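Local coordinates for protein L-tyrosine isonitrile synthase (Pseudomonas aeruginosa, PDB 3E59) that builds the isonitrile group on L-tyrosine, taking its carbon from C2 of ribulose 5-phosphate, in the biosynthesis of paerucumarin, at residues A[10-15]-A[49-54]; A[43-48]-A[262-267]; A[58-63]-A[250-255]. All coordinates share one frame; numbering follows the deposited sequence.

Contact 1 of 3, residues A[10-15]-A[49-54]; sequences TLPARV and RIAAFI
Ile54 reaches from helix 35-55 onto the first turn of helix 11-20 and meets Leu11 and Pro12 there. The two short helical segments run at 124° to each other, with their axes 9.0 Å apart at closest approach. Ile54 CB carries two branches toward that turn. Ile54 CG2 is anti to the backbone N and lies 4.1 Å from Leu11 CD1. CG1 is anti to the carbonyl carbon (chi1 -60°), and from it CD1 extends to the tip of the chain. That methyl does most of the touching. Ile54 CD1 sits 3.7 Å from Pro12 N, with Pro12 CA at a similar distance, and 3.9 Å from Pro12 CG. Ile54 CD1 also meets Leu11 CB at 4.0 Å.

Pro12 turns its ring to Ala51 as well. Pro12 CG is 3.8 Å from Ala51 CB, and Pro12 CB is slightly farther from the same methyl. One turn before Ile54, Ile50 packs on Val15, and the two side chains slide past each other in opposite directions. Ile50 CG2 meets Val15 CB at 3.9 Å and touches both of its methyls. Ile50 CD1 reaches Val15 CG1.

Beyond the pair, Val15 also touches Ile60 of strand 60-64 and Ile100 and Phe103 of helix 84-103. Ile50 touches Ile252 of strand 252-255. The contact thus joins the N-terminal helix to the layer beside the parallel sheet.

No hydrogen bond crosses between the segments. Proline, alanine and branched aliphatic side chains meet through carbon, so the association rests on shape and burial of apolar surface.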
loop_
_atom_site.group_PDB
_atom_site.type_symbol
_atom_site.label_atom_id
_atom_site.label_comp_id
_atom_site.label_asym_id
_atom_site.label_seq_id
_atom_site.Cartn_x
_atom_site.Cartn_y
_atom_site.Cartn_z
ATOM N N THR A 10 -21.086 -20.232 -2.616
ATOM C CA THR A 10 -21.517 -18.846 -2.965
ATOM C C THR A 10 -20.454 -17.984 -3.648
ATOM O O THR A 10 -19.363 -17.789 -3.107
ATOM C CB THR A 10 -22.109 -18.104 -1.742
ATOM N N LEU A 11 -20.793 -17.452 -4.826
ATOM C CA LEU A 11 -19.885 -16.592 -5.605
ATOM C C LEU A 11 -19.221 -15.476 -4.793
ATOM O O LEU A 11 -18.008 -15.333 -4.873
ATOM C CB LEU A 11 -20.570 -16.006 -6.851
ATOM C CG LEU A 11 -20.705 -16.884 -8.099
ATOM C CD1 LEU A 11 -21.682 -16.258 -9.086
ATOM C CD2 LEU A 11 -19.358 -17.114 -8.754
ATOM N N PRO A 12 -20.012 -14.672 -4.038
ATOM C CA PRO A 12 -19.418 -13.662 -3.149
ATOM C C PRO A 12 -18.446 -14.232 -2.112
ATOM O O PRO A 12 -17.391 -13.640 -1.882
ATOM C CB PRO A 12 -20.633 -13.037 -2.459
ATOM C CG PRO A 12 -21.753 -13.256 -3.408
ATOM C CD PRO A 12 -21.486 -14.604 -4.005
ATOM N N ALA A 13 -18.789 -15.368 -1.504
ATOM C CA ALA A 13 -17.911 -15.990 -0.504
ATOM C C ALA A 13 -16.634 -16.580 -1.111
ATOM O O ALA A 13 -15.609 -16.666 -0.435
ATOM C CB ALA A 13 -18.661 -17.051 0.297
ATOM N N ARG A 14 -16.712 -16.982 -2.378
ATOM C CA ARG A 14 -15.559 -17.522 -3.103
ATOM C C ARG A 14 -14.565 -16.399 -3.422
ATOM O O ARG A 14 -13.357 -16.591 -3.333
ATOM C CB ARG A 14 -15.998 -18.222 -4.395
ATOM C CG ARG A 14 -16.697 -19.566 -4.191
ATOM C CD ARG A 14 -17.031 -20.226 -5.534
ATOM N NE ARG A 14 -15.826 -20.595 -6.282
ATOM C CZ ARG A 14 -15.823 -21.139 -7.499
ATOM N NH1 ARG A 14 -16.965 -21.382 -8.138
ATOM N NH2 ARG A 14 -14.668 -21.434 -8.086
ATOM N N VAL A 15 -15.085 -15.226 -3.787
ATOM C CA VAL A 15 -14.239 -14.044 -3.987
ATOM C C VAL A 15 -13.492 -13.760 -2.692
ATOM O O VAL A 15 -12.266 -13.620 -2.690
ATOM C CB VAL A 15 -15.057 -12.799 -4.453
ATOM C CG1 VAL A 15 -14.159 -11.553 -4.566
ATOM C CG2 VAL A 15 -15.741 -13.076 -5.793
ATOM N N ARG A 49 -20.835 -6.166 0.019
ATOM C CA ARG A 49 -20.144 -5.201 -0.853
ATOM C C ARG A 49 -19.703 -5.848 -2.175
ATOM O O ARG A 49 -19.889 -5.266 -3.252
ATOM C CB ARG A 49 -18.948 -4.546 -0.135
ATOM C CG ARG A 49 -19.327 -3.625 1.021
ATOM C CD ARG A 49 -18.099 -2.939 1.641
ATOM N NE ARG A 49 -17.478 -1.959 0.743
ATOM C CZ ARG A 49 -18.005 -0.771 0.436
ATOM N NH1 ARG A 49 -19.172 -0.390 0.945
ATOM N NH2 ARG A 49 -17.363 0.038 -0.389
ATOM N N ILE A 50 -19.125 -7.048 -2.077
ATOM C CA ILE A 50 -18.757 -7.854 -3.242
ATOM C C ILE A 50 -20.024 -8.277 -3.979
ATOM O O ILE A 50 -20.091 -8.201 -5.207
ATOM C CB ILE A 50 -17.955 -9.125 -2.839
ATOM C CG1 ILE A 50 -16.600 -8.748 -2.225
ATOM C CG2 ILE A 50 -17.779 -10.071 -4.036
ATOM C CD1 ILE A 50 -15.953 -9.865 -1.445
ATOM N N ALA A 51 -21.022 -8.716 -3.211
ATOM C CA ALA A 51 -22.280 -9.220 -3.765
ATOM C C ALA A 51 -23.022 -8.158 -4.591
ATOM O O ALA A 51 -23.738 -8.492 -5.525
ATOM C CB ALA A 51 -23.168 -9.764 -2.654
ATOM N N ALA A 52 -22.831 -6.888 -4.245
ATOM C CA ALA A 52 -23.422 -5.767 -4.985
ATOM C C ALA A 52 -23.001 -5.772 -6.461
ATOM O O ALA A 52 -23.841 -5.608 -7.350
ATOM C CB ALA A 52 -23.059 -4.453 -4.328
ATOM N N PHE A 53 -21.708 -5.965 -6.716
ATOM C CA PHE A 53 -21.203 -6.065 -8.088
ATOM C C PHE A 53 -21.758 -7.295 -8.816
ATOM O O PHE A 53 -22.183 -7.198 -9.969
ATOM C CB PHE A 53 -19.666 -6.064 -8.114
ATOM C CG PHE A 53 -19.050 -4.746 -7.690
ATOM C CD1 PHE A 53 -19.033 -3.655 -8.560
ATOM C CD2 PHE A 53 -18.486 -4.600 -6.418
ATOM C CE1 PHE A 53 -18.477 -2.430 -8.169
ATOM C CE2 PHE A 53 -17.927 -3.379 -6.018
ATOM C CZ PHE A 53 -17.926 -2.292 -6.894
ATOM N N ILE A 54 -21.759 -8.437 -8.125
ATOM C CA ILE A 54 -22.173 -9.722 -8.706
ATOM C C ILE A 54 -23.656 -9.732 -9.100
ATOM O O ILE A 54 -24.016 -10.233 -10.171
ATOM C CB ILE A 54 -21.804 -10.929 -7.787
ATOM C CG1 ILE A 54 -20.286 -10.980 -7.571
ATOM C CG2 ILE A 54 -22.306 -12.258 -8.390
ATOM C CD1 ILE A 54 -19.824 -12.051 -6.615
#

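Contact 2 of 3, residues A[43-48]-A[262-267]; sequences EQVQLP and DSLKFG. With PO4 (phosphate ion), chain E.
An ST turn leads into edge strand 265-267 of the parallel sheet, and helix 35-55 packs on the turn through Val45 and Gln46. In the turn, Ser263 OG accepts from Lys265 N at 3.0 Å. Val45 lies against the backbone of this segment. Val45 CG1 is 3.5 Å from Ser263 O and also meets Leu264 CA and CD2. Val45 CG2 is 3.5 Å from Asp262 O.

Gln46 makes the polar link. Its chain bends at chi2 (-63°), which turns CD back from the extended course. Gln46 NE2 donates to Leu264 O at 2.9 Å, in a nearly straight bond (173° at the hydrogen). The acceptor lies in the amide plane of Gln46. The donor, however, stands above the Leu264 carbonyl plane, 62° out of it. Water 1 donates both to Gln46 OE1, at 2.9 Å, and to Leu264 O, at 2.7 Å, and so bridges the two.

Beyond the turn, Phe266 packs on Leu19 and Ile42. The Lys265 chain is extended, and Lys265 NZ donates to phosphate O4 at 2.9 Å. The ion probably comes from the crystallisation liquor.

Leu264 O therefore has two donors, one direct and one from water. In the buried Gln46 amide, OE1 and NE2 each have a partner, which should help fix the amide's rotation within the helix-to-turn interface.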
loop_
_atom_site.group_PDB
_atom_site.type_symbol
_atom_site.label_atom_id
_atom_site.label_comp_id
_atom_site.label_asym_id
_atom_site.label_seq_id
_atom_site.Cartn_x
_atom_site.Cartn_y
_atom_site.Cartn_z
ATOM N N GLU A 43 -16.518 -11.187 7.008
ATOM C CA GLU A 43 -17.625 -11.668 6.172
ATOM C C GLU A 43 -18.836 -10.744 6.215
ATOM O O GLU A 43 -19.456 -10.474 5.193
ATOM C CB GLU A 43 -18.057 -13.069 6.607
ATOM C CG GLU A 43 -17.232 -14.196 6.025
ATOM C CD GLU A 43 -17.990 -15.530 6.002
ATOM O OE1 GLU A 43 -17.496 -16.475 5.337
ATOM O OE2 GLU A 43 -19.084 -15.626 6.625
ATOM N N GLN A 44 -19.162 -10.261 7.413
ATOM C CA GLN A 44 -20.285 -9.344 7.612
ATOM C C GLN A 44 -20.106 -8.046 6.822
ATOM O O GLN A 44 -21.052 -7.543 6.211
ATOM C CB GLN A 44 -20.441 -9.016 9.097
ATOM C CG GLN A 44 -20.730 -10.216 9.977
ATOM C CD GLN A 44 -20.997 -9.834 11.424
ATOM O OE1 GLN A 44 -20.785 -8.683 11.842
ATOM N NE2 GLN A 44 -21.478 -10.799 12.200
ATOM N N VAL A 45 -18.884 -7.518 6.830
ATOM C CA VAL A 45 -18.589 -6.245 6.170
ATOM C C VAL A 45 -18.427 -6.400 4.651
ATOM O O VAL A 45 -19.033 -5.664 3.879
ATOM C CB VAL A 45 -17.337 -5.558 6.786
ATOM C CG1 VAL A 45 -17.010 -4.254 6.061
ATOM C CG2 VAL A 45 -17.547 -5.301 8.267
ATOM N N GLN A 46 -17.632 -7.375 4.229
ATOM C CA GLN A 46 -17.172 -7.430 2.846
ATOM C C GLN A 46 -18.144 -8.098 1.897
ATOM O O GLN A 46 -18.254 -7.677 0.745
ATOM C CB GLN A 46 -15.795 -8.102 2.752
ATOM C CG GLN A 46 -14.684 -7.394 3.563
ATOM C CD GLN A 46 -14.383 -5.961 3.092
ATOM O OE1 GLN A 46 -14.708 -5.574 1.963
ATOM N NE2 GLN A 46 -13.745 -5.177 3.965
ATOM N N LEU A 47 -18.835 -9.133 2.375
ATOM C CA LEU A 47 -19.700 -9.963 1.518
ATOM C C LEU A 47 -20.847 -9.244 0.780
ATOM O O LEU A 47 -21.029 -9.455 -0.418
ATOM C CB LEU A 47 -20.222 -11.224 2.244
ATOM C CG LEU A 47 -19.275 -12.435 2.318
ATOM C CD1 LEU A 47 -20.009 -13.704 2.721
ATOM C CD2 LEU A 47 -18.572 -12.659 0.985
ATOM N N PRO A 48 -21.630 -8.400 1.483
ATOM C CA PRO A 48 -22.649 -7.683 0.700
ATOM C C PRO A 48 -22.041 -6.670 -0.278
ATOM O O PRO A 48 -22.659 -6.376 -1.296
ATOM C CB PRO A 48 -23.503 -6.986 1.758
ATOM C CG PRO A 48 -22.693 -6.960 2.987
ATOM C CD PRO A 48 -21.671 -8.055 2.917
ATOM N N ASP A 262 -13.553 -5.344 11.442
ATOM C CA ASP A 262 -14.832 -4.644 11.248
ATOM C C ASP A 262 -14.728 -3.515 10.229
ATOM O O ASP A 262 -15.723 -2.868 9.908
ATOM C CB ASP A 262 -15.301 -4.027 12.562
ATOM C CG ASP A 262 -15.627 -5.054 13.606
ATOM O OD1 ASP A 262 -16.031 -6.176 13.244
ATOM O OD2 ASP A 262 -15.497 -4.731 14.804
ATOM N N SER A 263 -13.516 -3.262 9.751
ATOM C CA SER A 263 -13.252 -2.150 8.839
ATOM C C SER A 263 -13.702 -2.448 7.404
ATOM O O SER A 263 -13.736 -3.603 6.981
ATOM C CB SER A 263 -11.763 -1.813 8.852
ATOM O OG SER A 263 -11.469 -0.740 7.977
ATOM N N LEU A 264 -14.041 -1.389 6.670
ATOM C CA LEU A 264 -14.277 -1.468 5.219
ATOM C C LEU A 264 -12.969 -1.805 4.508
ATOM O O LEU A 264 -12.946 -2.448 3.451
ATOM C CB LEU A 264 -14.807 -0.132 4.703
ATOM C CG LEU A 264 -16.264 0.246 4.969
ATOM C CD1 LEU A 264 -16.505 1.729 4.663
ATOM C CD2 LEU A 264 -17.188 -0.630 4.138
ATOM N N LYS A 265 -11.874 -1.373 5.119
ATOM C CA LYS A 265 -10.554 -1.590 4.563
ATOM C C LYS A 265 -10.102 -3.026 4.815
ATOM O O LYS A 265 -10.315 -3.588 5.909
ATOM C CB LYS A 265 -9.558 -0.587 5.139
ATOM C CG LYS A 265 -9.996 0.883 5.084
ATOM C CD LYS A 265 -8.918 1.728 5.711
ATOM C CE LYS A 265 -9.418 3.047 6.197
ATOM N NZ LYS A 265 -8.259 3.836 6.732
ATOM N N PHE A 266 -9.495 -3.616 3.785
ATOM C CA PHE A 266 -9.031 -4.997 3.833
ATOM C C PHE A 266 -7.541 -5.061 3.472
ATOM O O PHE A 266 -7.170 -4.842 2.319
ATOM C CB PHE A 266 -9.851 -5.844 2.863
ATOM C CG PHE A 266 -9.491 -7.316 2.878
ATOM C CD1 PHE A 266 -8.379 -7.789 2.175
ATOM C CD2 PHE A 266 -10.281 -8.230 3.578
ATOM C CE1 PHE A 266 -8.047 -9.139 2.174
ATOM C CE2 PHE A 266 -9.964 -9.582 3.585
ATOM C CZ PHE A 266 -8.841 -10.040 2.885
ATOM N N GLY A 267 -6.690 -5.363 4.450
ATOM C CA GLY A 267 -5.239 -5.448 4.198
ATOM C C GLY A 267 -4.864 -6.685 3.400
ATOM O O GLY A 267 -5.325 -7.788 3.691
HETATM P P PO4 E . -5.130 3.194 4.522
HETATM O O1 PO4 E . -4.821 2.634 5.888
HETATM O O2 PO4 E . -3.990 4.115 4.122
HETATM O O3 PO4 E . -5.289 2.029 3.522
HETATM O O4 PO4 E . -6.383 4.027 4.573
HETATM O O HOH W 1 -14.579 -2.713 1.293
HETATM O O HOH W 2 -13.275 -6.310 7.211
#

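Contact 3 of 3, residues A[58-63]-A[250-255]; sequences EPIEFV and RAIRLS. With PO4 (phosphate ion), chain E.
Phe62 and Ile252 lie side by side and point the same way, on one face of a parallel strand pair. Phe62 CD2 is 3.5 Å from Ile252 CB, and both CD2 and CE2 also touch Ile252 CG2. Leu254 approaches the same aromatic side chain at a slant, Leu254 CD1 lying 3.8 Å from Phe62 CB. Ile60 CG2 adds a contact to Ile252 CG1. The opposite face carries Val63 and Arg253. Val63 CG2 packs on Ala251 CB at 3.6 Å, and Val63 CG1 meets the CD of Arg253.

The backbones are joined by three hydrogen bonds. Ile252 N donates to Glu61 O, and Val63 N donates to Ile252 O at 2.9 Å. Leu254 N donates to Val63 O at 2.8 Å.

Glu58 and Arg250 close the N-terminal end with a salt bridge, their side chains crossing at about a right angle. Both NH1 and NH2 of Arg250 grip the single oxygen OE1 of Glu58, with NH2 at 2.7 Å. The oxygen lies in the guanidinium plane, yet the carboxylate plane is turned 77° away from it. OE1 offers its syn lone pair to NH1, while NH2 comes from above the carboxylate plane.

Toward the C-terminal end, Arg253 bends at chi2 (60°). Its guanidinium meets a phosphate ion edge-on: NH1 donates to O3 and NH2 to O4. Ser255 OG also donates to phosphate O3, at 2.6 Å. Lys265, His257 and Gln259 complete this anion site.

Strand 60-64 also bonds to strand 108-112, and strand 252-255 to strand 265-267. Strand 60-64 is thus the middle strand of a five-stranded parallel sheet, with 252-255 its neighbour, in strand order 3-2-1-4-5, as in Rossmann-like alpha/beta folds.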
loop_
_atom_site.group_PDB
_atom_site.type_symbol
_atom_site.label_atom_id
_atom_site.label_comp_id
_atom_site.label_asym_id
_atom_site.label_seq_id
_atom_site.Cartn_x
_atom_site.Cartn_y
_atom_site.Cartn_z
ATOM N N GLU A 58 -21.755 -6.878 -12.921
ATOM C CA GLU A 58 -20.679 -5.936 -13.213
ATOM C C GLU A 58 -19.354 -6.511 -12.723
ATOM O O GLU A 58 -19.345 -7.344 -11.809
ATOM C CB GLU A 58 -20.921 -4.602 -12.507
ATOM C CG GLU A 58 -22.079 -3.770 -13.028
ATOM C CD GLU A 58 -22.552 -2.749 -12.001
ATOM O OE1 GLU A 58 -22.110 -2.817 -10.828
ATOM O OE2 GLU A 58 -23.379 -1.884 -12.365
ATOM N N PRO A 59 -18.229 -6.073 -13.319
ATOM C CA PRO A 59 -16.940 -6.530 -12.785
ATOM C C PRO A 59 -16.730 -5.991 -11.366
ATOM O O PRO A 59 -17.190 -4.884 -11.045
ATOM C CB PRO A 59 -15.907 -5.945 -13.768
ATOM C CG PRO A 59 -16.696 -5.522 -14.979
ATOM C CD PRO A 59 -18.066 -5.171 -14.475
ATOM N N ILE A 60 -16.069 -6.772 -10.520
ATOM C CA ILE A 60 -15.824 -6.347 -9.139
ATOM C C ILE A 60 -14.684 -5.313 -9.102
ATOM O O ILE A 60 -13.570 -5.585 -9.561
ATOM C CB ILE A 60 -15.511 -7.554 -8.226
ATOM C CG1 ILE A 60 -16.603 -8.625 -8.361
ATOM C CG2 ILE A 60 -15.351 -7.117 -6.748
ATOM C CD1 ILE A 60 -16.133 -10.013 -7.963
ATOM N N GLU A 61 -14.978 -4.122 -8.581
ATOM C CA GLU A 61 -13.977 -3.061 -8.436
ATOM C C GLU A 61 -13.299 -3.130 -7.068
ATOM O O GLU A 61 -13.971 -3.264 -6.020
ATOM C CB GLU A 61 -14.608 -1.668 -8.624
ATOM C CG GLU A 61 -15.253 -1.423 -9.994
ATOM C CD GLU A 61 -16.101 -0.135 -10.039
ATOM O OE1 GLU A 61 -15.653 0.918 -9.528
ATOM O OE2 GLU A 61 -17.224 -0.178 -10.596
ATOM N N PHE A 62 -11.967 -3.052 -7.108
ATOM C CA PHE A 62 -11.101 -2.884 -5.946
ATOM C C PHE A 62 -10.350 -1.556 -6.064
ATOM O O PHE A 62 -9.874 -1.193 -7.142
ATOM C CB PHE A 62 -10.081 -4.048 -5.814
ATOM C CG PHE A 62 -10.721 -5.402 -5.676
ATOM C CD1 PHE A 62 -11.023 -6.165 -6.806
ATOM C CD2 PHE A 62 -11.031 -5.918 -4.417
ATOM C CE1 PHE A 62 -11.639 -7.419 -6.691
ATOM C CE2 PHE A 62 -11.641 -7.156 -4.287
ATOM C CZ PHE A 62 -11.958 -7.911 -5.426
ATOM N N VAL A 63 -10.255 -0.845 -4.942
ATOM C CA VAL A 63 -9.435 0.354 -4.812
ATOM C C VAL A 63 -8.296 0.041 -3.854
ATOM O O VAL A 63 -8.523 -0.529 -2.786
ATOM C CB VAL A 63 -10.282 1.545 -4.321
ATOM C CG1 VAL A 63 -9.416 2.632 -3.683
ATOM C CG2 VAL A 63 -11.096 2.101 -5.494
ATOM N N ARG A 250 -18.620 2.176 -4.138
ATOM C CA ARG A 250 -18.933 0.760 -3.985
ATOM C C ARG A 250 -17.704 -0.154 -3.979
ATOM O O ARG A 250 -17.759 -1.264 -3.454
ATOM C CB ARG A 250 -19.915 0.304 -5.065
ATOM C CG ARG A 250 -21.203 1.145 -5.158
ATOM C CD ARG A 250 -22.193 0.486 -6.121
ATOM N NE ARG A 250 -21.641 0.396 -7.472
ATOM C CZ ARG A 250 -21.843 -0.609 -8.320
ATOM N NH1 ARG A 250 -22.595 -1.654 -7.979
ATOM N NH2 ARG A 250 -21.276 -0.570 -9.518
ATOM N N ALA A 251 -16.603 0.317 -4.552
ATOM C CA ALA A 251 -15.402 -0.496 -4.695
ATOM C C ALA A 251 -15.011 -1.138 -3.368
ATOM O O ALA A 251 -15.155 -0.523 -2.291
ATOM C CB ALA A 251 -14.246 0.340 -5.232
ATOM N N ILE A 252 -14.521 -2.374 -3.460
ATOM C CA ILE A 252 -13.949 -3.069 -2.318
ATOM C C ILE A 252 -12.646 -2.361 -2.010
ATOM O O ILE A 252 -11.803 -2.177 -2.890
ATOM C CB ILE A 252 -13.703 -4.589 -2.598
ATOM C CG1 ILE A 252 -14.927 -5.265 -3.250
ATOM C CG2 ILE A 252 -13.238 -5.324 -1.329
ATOM C CD1 ILE A 252 -16.245 -5.029 -2.558
ATOM N N ARG A 253 -12.504 -1.946 -0.758
ATOM C CA ARG A 253 -11.382 -1.145 -0.324
ATOM C C ARG A 253 -10.202 -2.013 0.183
ATOM O O ARG A 253 -10.233 -2.555 1.306
ATOM C CB ARG A 253 -11.877 -0.163 0.748
ATOM C CG ARG A 253 -10.828 0.792 1.323
ATOM C CD ARG A 253 -10.165 1.733 0.280
ATOM N NE ARG A 253 -9.641 2.904 0.986
ATOM C CZ ARG A 253 -8.535 2.889 1.720
ATOM N NH1 ARG A 253 -7.819 1.777 1.815
ATOM N NH2 ARG A 253 -8.153 3.974 2.369
ATOM N N LEU A 254 -9.169 -2.148 -0.649
ATOM C CA LEU A 254 -7.954 -2.841 -0.228
ATOM C C LEU A 254 -6.995 -1.867 0.432
ATOM O O LEU A 254 -7.163 -0.653 0.331
ATOM C CB LEU A 254 -7.270 -3.551 -1.392
ATOM C CG LEU A 254 -8.059 -4.556 -2.239
ATOM C CD1 LEU A 254 -7.215 -4.939 -3.431
ATOM C CD2 LEU A 254 -8.487 -5.805 -1.445
ATOM N N SER A 255 -5.989 -2.415 1.112
ATOM C CA SER A 255 -5.011 -1.621 1.861
ATOM C C SER A 255 -3.706 -2.394 1.894
ATOM O O SER A 255 -3.698 -3.605 1.688
ATOM C CB SER A 255 -5.517 -1.370 3.284
ATOM O OG SER A 255 -4.686 -0.467 3.991
HETATM P P PO4 E . -5.130 3.194 4.522
HETATM O O1 PO4 E . -4.821 2.634 5.888
HETATM O O2 PO4 E . -3.990 4.115 4.122
HETATM O O3 PO4 E . -5.289 2.029 3.522
HETATM O O4 PO4 E . -6.383 4.027 4.573
#

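From the N terminus, helix 11-20 comes first, and contact 1 closes a mostly helical loop when it meets the end of helix 35-55. Contact 2 starts from the middle of that helix, before contact 1 has closed, so the two cross along the chain. Contact 3 opens just after contact 1 closes. It spans from strand 60-64 to strand 252-255 and lies wholly within the longer span of contact 2, which ends at strand 265-267. Helix 35-55 is the shared element of contacts 1 and 2. Arg49 joins it to contact 3 by bonding to Ala251 O. Contacts 2 and 3 meet in the sheet and at the phosphate.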